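Local coordinates for protein AimR transcriptional regulator (PDB 5ZVV) that acts as a dimeric transcriptional activator in the phage lysis-lysogeny switch and is turned into an inactive monomer by the arbitrium peptide, at residues N126-L130 and N131-R135; D92-T95 and D96-I100. All coordinates share one frame; numbering follows the deposited sequence.

Interaction 1. Residues N126-L130 and N131-R135; sequences NEISL and NDAIR
Ile128 extends CG1 and CD1 toward the opening turn of helix 130-139 because its first torsion sets CG1 trans to the main-chain nitrogen (chi1 -165°), while Ser129, with chi1 169°, directs OG at the amides of the same turn. The isoleucine arm runs obliquely past the side chain of Asp132, with CG1 lying 3.5 Å from Asp132 CB. Its tip, CD1, settles beside the backbone where Asp132 joins Ala133, and the other branch faces the alanine methyl, Ile128 CG2 being 4.3 Å from Ala133 CB. Ser129 is the N-cap. Its OG accepts a weak, bent bond from Asn131 N, 3.3 Å long with an angle of only 127° at the hydrogen. The firmer grip comes from the backbone, where Ser129 O takes Ala133 N at 2.7 Å and Leu130 O takes Ile134 N at 2.9 Å. Asp132 turns its carboxylate back over the cap, OD2 standing 3.6 Å from Ser129 CB but 4.1 Å from Ser129 N, so a reciprocal capping box is not completed. An acid in this first turn may still interact favourably with the helix dipole. On another side of the turn, Leu130 CD2 meets Ile134 CD1 at 3.8 Å, and Leu130 also packs on Ala158 and Tyr159 of helix 145-161. Asn131 and Ile134 face the second subunit, touching its Ile134 and Asn131 respectively, which puts the start of this helix at the dimer interface. Upstream, Asn126 ends the preceding helix in a Schellman motif. The contact between Ile128, just before the N-cap, and Ala133, four residues beyond it, is a hydrophobic staple; with the serine cap it is a classic way of starting a helix after a tight connection in an all-helical, TPR-like fold.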
loop_
_atom_site.group_PDB
_atom_site.type_symbol
_atom_site.label_atom_id
_atom_site.label_comp_id
_atom_site.label_asym_id
_atom_site.label_seq_id
_atom_site.Cartn_x
_atom_site.Cartn_y
_atom_site.Cartn_z
ATOM N N ASN A 126 -16.983 1.118 -8.245
ATOM C CA ASN A 126 -16.488 -0.189 -7.805
ATOM C C ASN A 126 -17.083 -1.317 -8.651
ATOM O O ASN A 126 -17.459 -2.374 -8.141
ATOM C CB ASN A 126 -16.757 -0.414 -6.315
ATOM C CG ASN A 126 -15.977 -1.587 -5.749
ATOM O OD1 ASN A 126 -15.116 -2.155 -6.422
ATOM N ND2 ASN A 126 -16.273 -1.953 -4.508
ATOM N N GLU A 127 -17.179 -1.082 -9.959
ATOM C CA GLU A 127 -17.662 -2.083 -10.899
ATOM C C GLU A 127 -16.528 -2.827 -11.586
ATOM O O GLU A 127 -16.790 -3.734 -12.382
ATOM C CB GLU A 127 -18.570 -1.431 -11.947
ATOM C CG GLU A 127 -19.862 -0.865 -11.377
ATOM C CD GLU A 127 -20.653 -0.069 -12.395
ATOM O OE1 GLU A 127 -20.086 0.271 -13.456
ATOM O OE2 GLU A 127 -21.842 0.219 -12.137
ATOM N N ILE A 128 -15.280 -2.463 -11.298
ATOM C CA ILE A 128 -14.112 -3.140 -11.841
ATOM C C ILE A 128 -13.049 -3.181 -10.753
ATOM O O ILE A 128 -13.021 -2.336 -9.854
ATOM C CB ILE A 128 -13.580 -2.445 -13.116
ATOM C CG1 ILE A 128 -12.606 -3.354 -13.869
ATOM C CG2 ILE A 128 -12.913 -1.119 -12.772
ATOM C CD1 ILE A 128 -11.973 -2.700 -15.078
ATOM N N SER A 129 -12.188 -4.191 -10.822
ATOM C CA SER A 129 -11.069 -4.269 -9.900
ATOM C C SER A 129 -9.994 -3.257 -10.287
ATOM O O SER A 129 -9.902 -2.810 -11.433
ATOM C CB SER A 129 -10.485 -5.682 -9.885
ATOM O OG SER A 129 -9.254 -5.713 -9.182
ATOM N N LEU A 130 -9.173 -2.891 -9.302
ATOM C CA LEU A 130 -8.072 -1.971 -9.563
ATOM C C LEU A 130 -7.048 -2.601 -10.501
ATOM O O LEU A 130 -6.594 -1.969 -11.464
ATOM C CB LEU A 130 -7.425 -1.554 -8.244
ATOM C CG LEU A 130 -6.429 -0.399 -8.279
ATOM C CD1 LEU A 130 -6.601 0.463 -7.041
ATOM C CD2 LEU A 130 -5.003 -0.919 -8.369
ATOM N N ASN A 131 -6.678 -3.856 -10.238
ATOM C CA ASN A 131 -5.784 -4.562 -11.146
ATOM C C ASN A 131 -6.454 -4.825 -12.488
ATOM O O ASN A 131 -5.786 -4.791 -13.528
ATOM C CB ASN A 131 -5.313 -5.873 -10.511
ATOM C CG ASN A 131 -4.391 -5.647 -9.332
ATOM O OD1 ASN A 131 -4.358 -4.561 -8.751
ATOM N ND2 ASN A 131 -3.627 -6.674 -8.974
ATOM N N ASP A 132 -7.766 -5.088 -12.484
ATOM C CA ASP A 132 -8.501 -5.203 -13.740
ATOM C C ASP A 132 -8.483 -3.888 -14.505
ATOM O O ASP A 132 -8.458 -3.879 -15.741
ATOM C CB ASP A 132 -9.941 -5.641 -13.474
ATOM C CG ASP A 132 -10.054 -7.114 -13.149
ATOM O OD1 ASP A 132 -9.028 -7.821 -13.211
ATOM O OD2 ASP A 132 -11.178 -7.564 -12.836
ATOM N N ALA A 133 -8.510 -2.763 -13.785
ATOM C CA ALA A 133 -8.392 -1.466 -14.441
ATOM C C ALA A 133 -6.993 -1.250 -14.997
ATOM O O ALA A 133 -6.833 -0.609 -16.041
ATOM C CB ALA A 133 -8.757 -0.345 -13.466
ATOM N N ILE A 134 -5.971 -1.778 -14.320
ATOM C CA ILE A 134 -4.611 -1.676 -14.838
ATOM C C ILE A 134 -4.456 -2.512 -16.106
ATOM O O ILE A 134 -3.872 -2.058 -17.099
ATOM C CB ILE A 134 -3.602 -2.085 -13.750
ATOM C CG1 ILE A 134 -3.714 -1.144 -12.547
ATOM C CG2 ILE A 134 -2.183 -2.085 -14.305
ATOM C CD1 ILE A 134 -2.805 -1.505 -11.395
ATOM N N ARG A 135 -4.989 -3.738 -16.101
ATOM C CA ARG A 135 -4.901 -4.593 -17.283
ATOM C C ARG A 135 -5.694 -4.011 -18.445
ATOM O O ARG A 135 -5.181 -3.898 -19.565
ATOM C CB ARG A 135 -5.393 -6.002 -16.953
ATOM C CG ARG A 135 -4.592 -6.700 -15.876
ATOM C CD ARG A 135 -5.055 -8.132 -15.676
ATOM N NE ARG A 135 -4.653 -8.641 -14.368
ATOM C CZ ARG A 135 -5.461 -8.706 -13.316
ATOM N NH1 ARG A 135 -6.721 -8.305 -13.418
ATOM N NH2 ARG A 135 -5.014 -9.178 -12.160
#

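Interaction 2. Residues D92-T95 and D96-I100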
loop_
_atom_site.group_PDB
_atom_site.type_symbol
_atom_site.label_atom_id
_atom_site.label_comp_id
_atom_site.label_asym_id
_atom_site.label_seq_id
_atom_site.Cartn_x
_atom_site.Cartn_y
_atom_site.Cartn_z
ATOM N N ASP A 92 -22.095 13.198 -13.243
ATOM C CA ASP A 92 -21.923 11.785 -13.581
ATOM C C ASP A 92 -22.804 11.357 -14.750
ATOM O O ASP A 92 -22.358 10.602 -15.622
ATOM C CB ASP A 92 -22.217 10.916 -12.358
ATOM C CG ASP A 92 -21.199 11.097 -11.252
ATOM O OD1 ASP A 92 -20.048 11.472 -11.559
ATOM O OD2 ASP A 92 -21.549 10.861 -10.075
ATOM N N THR A 93 -24.062 11.803 -14.771
ATOM C CA THR A 93 -24.967 11.432 -15.858
ATOM C C THR A 93 -24.432 11.927 -17.197
ATOM O O THR A 93 -24.260 11.153 -18.153
ATOM C CB THR A 93 -26.361 12.007 -15.582
ATOM O OG1 THR A 93 -26.811 11.577 -14.291
ATOM C CG2 THR A 93 -27.357 11.548 -16.637
ATOM N N LEU A 94 -24.157 13.231 -17.272
ATOM C CA LEU A 94 -23.543 13.810 -18.459
ATOM C C LEU A 94 -22.225 13.121 -18.787
ATOM O O LEU A 94 -21.959 12.803 -19.951
ATOM C CB LEU A 94 -23.330 15.309 -18.249
ATOM C CG LEU A 94 -22.680 16.093 -19.388
ATOM C CD1 LEU A 94 -23.535 16.023 -20.643
ATOM C CD2 LEU A 94 -22.453 17.535 -18.976
ATOM N N THR A 95 -21.395 12.875 -17.768
ATOM C CA THR A 95 -20.096 12.249 -17.997
ATOM C C THR A 95 -20.248 10.899 -18.685
ATOM O O THR A 95 -19.512 10.589 -19.627
ATOM C CB THR A 95 -19.343 12.085 -16.676
ATOM O OG1 THR A 95 -19.096 13.369 -16.089
ATOM C CG2 THR A 95 -18.014 11.374 -16.903
ATOM N N ASP A 96 -21.212 10.088 -18.240
ATOM C CA ASP A 96 -21.378 8.761 -18.825
ATOM C C ASP A 96 -21.943 8.845 -20.237
ATOM O O ASP A 96 -21.544 8.068 -21.118
ATOM C CB ASP A 96 -22.264 7.901 -17.927
ATOM C CG ASP A 96 -21.608 7.590 -16.594
ATOM O OD1 ASP A 96 -20.359 7.613 -16.528
ATOM O OD2 ASP A 96 -22.337 7.319 -15.616
ATOM N N LYS A 97 -22.863 9.785 -20.480
ATOM C CA LYS A 97 -23.339 9.989 -21.847
ATOM C C LYS A 97 -22.190 10.363 -22.782
ATOM O O LYS A 97 -22.047 9.797 -23.876
ATOM C CB LYS A 97 -24.429 11.062 -21.866
ATOM C CG LYS A 97 -25.710 10.642 -21.162
ATOM C CD LYS A 97 -26.725 11.772 -21.131
ATOM C CE LYS A 97 -27.949 11.382 -20.314
ATOM N NZ LYS A 97 -28.921 12.504 -20.186
ATOM N N ILE A 98 -21.345 11.306 -22.354
ATOM C CA ILE A 98 -20.208 11.719 -23.173
ATOM C C ILE A 98 -19.237 10.561 -23.370
ATOM O O ILE A 98 -18.651 10.406 -24.447
ATOM C CB ILE A 98 -19.510 12.943 -22.547
ATOM C CG1 ILE A 98 -20.478 14.125 -22.455
ATOM C CG2 ILE A 98 -18.284 13.333 -23.360
ATOM C CD1 ILE A 98 -19.868 15.364 -21.846
ATOM N N ILE A 99 -19.050 9.732 -22.341
ATOM C CA ILE A 99 -18.169 8.574 -22.479
ATOM C C ILE A 99 -18.698 7.628 -23.549
ATOM O O ILE A 99 -17.929 7.081 -24.351
ATOM C CB ILE A 99 -17.998 7.859 -21.125
ATOM C CG1 ILE A 99 -17.138 8.698 -20.183
ATOM C CG2 ILE A 99 -17.368 6.483 -21.315
ATOM C CD1 ILE A 99 -16.925 8.059 -18.833
ATOM N N ILE A 100 -20.018 7.429 -23.584
ATOM C CA ILE A 100 -20.611 6.603 -24.636
ATOM C C ILE A 100 -20.347 7.216 -26.008
ATOM O O ILE A 100 -19.948 6.519 -26.951
ATOM C CB ILE A 100 -22.116 6.406 -24.380
ATOM C CG1 ILE A 100 -22.331 5.509 -23.156
ATOM C CG2 ILE A 100 -22.801 5.826 -25.612
ATOM C CD1 ILE A 100 -23.764 5.452 -22.682
#
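Leu94 and Ile98, one turn apart on helix 92-103, form the close-packed flank of this contact, the leucine branch point CG lying 3.8 Å from Ile98 CD1. The isoleucine reaches back along the helix because its CG1 sits beside its own backbone nitrogen (chi1 -61°), which also lays CG1 3.2 Å from Leu94 O. That carbonyl receives Ile98 N at 2.9 Å in a nearly straight bond of 169°. Thr95 and Ile99 repeat the theme on a second buried flank, where the threonine methyl CG2 meets Ile99 CD1 at 4.0 Å. The hydroxyl of Thr95 serves a different purpose, hydrogen-bonding to Trp91 O, just ahead of the helix, and to Ser86 OG on helix 77-88, so its polar atom is satisfied inside the packed region. The solvent side is built more loosely. There Thr93 and Lys97, both exposed, run side by side in the same direction, and the touch is between aliphatic atoms, Thr93 CG2 and Lys97 CE at 3.7 Å. The lysine chain is stretched out beyond CG, which carries its ammonium to within 4.0 Å of the same methyl, Lys97 NZ to Thr93 CG2, and gives it no polar bond to the threonine. Between these extremes lie the two acids. Asp92 OD1 and Asp96 OD2 stand 6.2 Å apart, and Arg121 probably eases their mutual repulsion, forming a salt bridge with Asp96 and a long, weak ion pair with Asp92. Such a division into greasy and polar flanks is what an amphipathic helix within a helical stack displays. Leu94 and Ile98 pack on Phe69 of helix 61-69 and reach helix 77-88, whereas Thr95 and Ile99 lean on helix 108-124, so helix 92-103 is wedged among three neighbours.

Followed from the N terminus, interaction 2 comes first, wholly within helix 92-103, and interaction 1 comes later, where residues 126-130 lead from helix 108-124 into helix 130-139. They stand in series, neither nested nor crossing, and each is local, so neither closes a long loop. Their centres are about 19 Å apart and their nearest atoms about 8 Å, without touching. What joins them is helix 108-124, which Thr95 and Ile99 meet at Tyr117, Ser118 and Arg121, and Ile128 meets at Leu119, Lys122 and Leu123. Interaction 2 also touches helices 61-69 and 77-88 directly, while interaction 1 leads on to helix 145-161 and the second subunit.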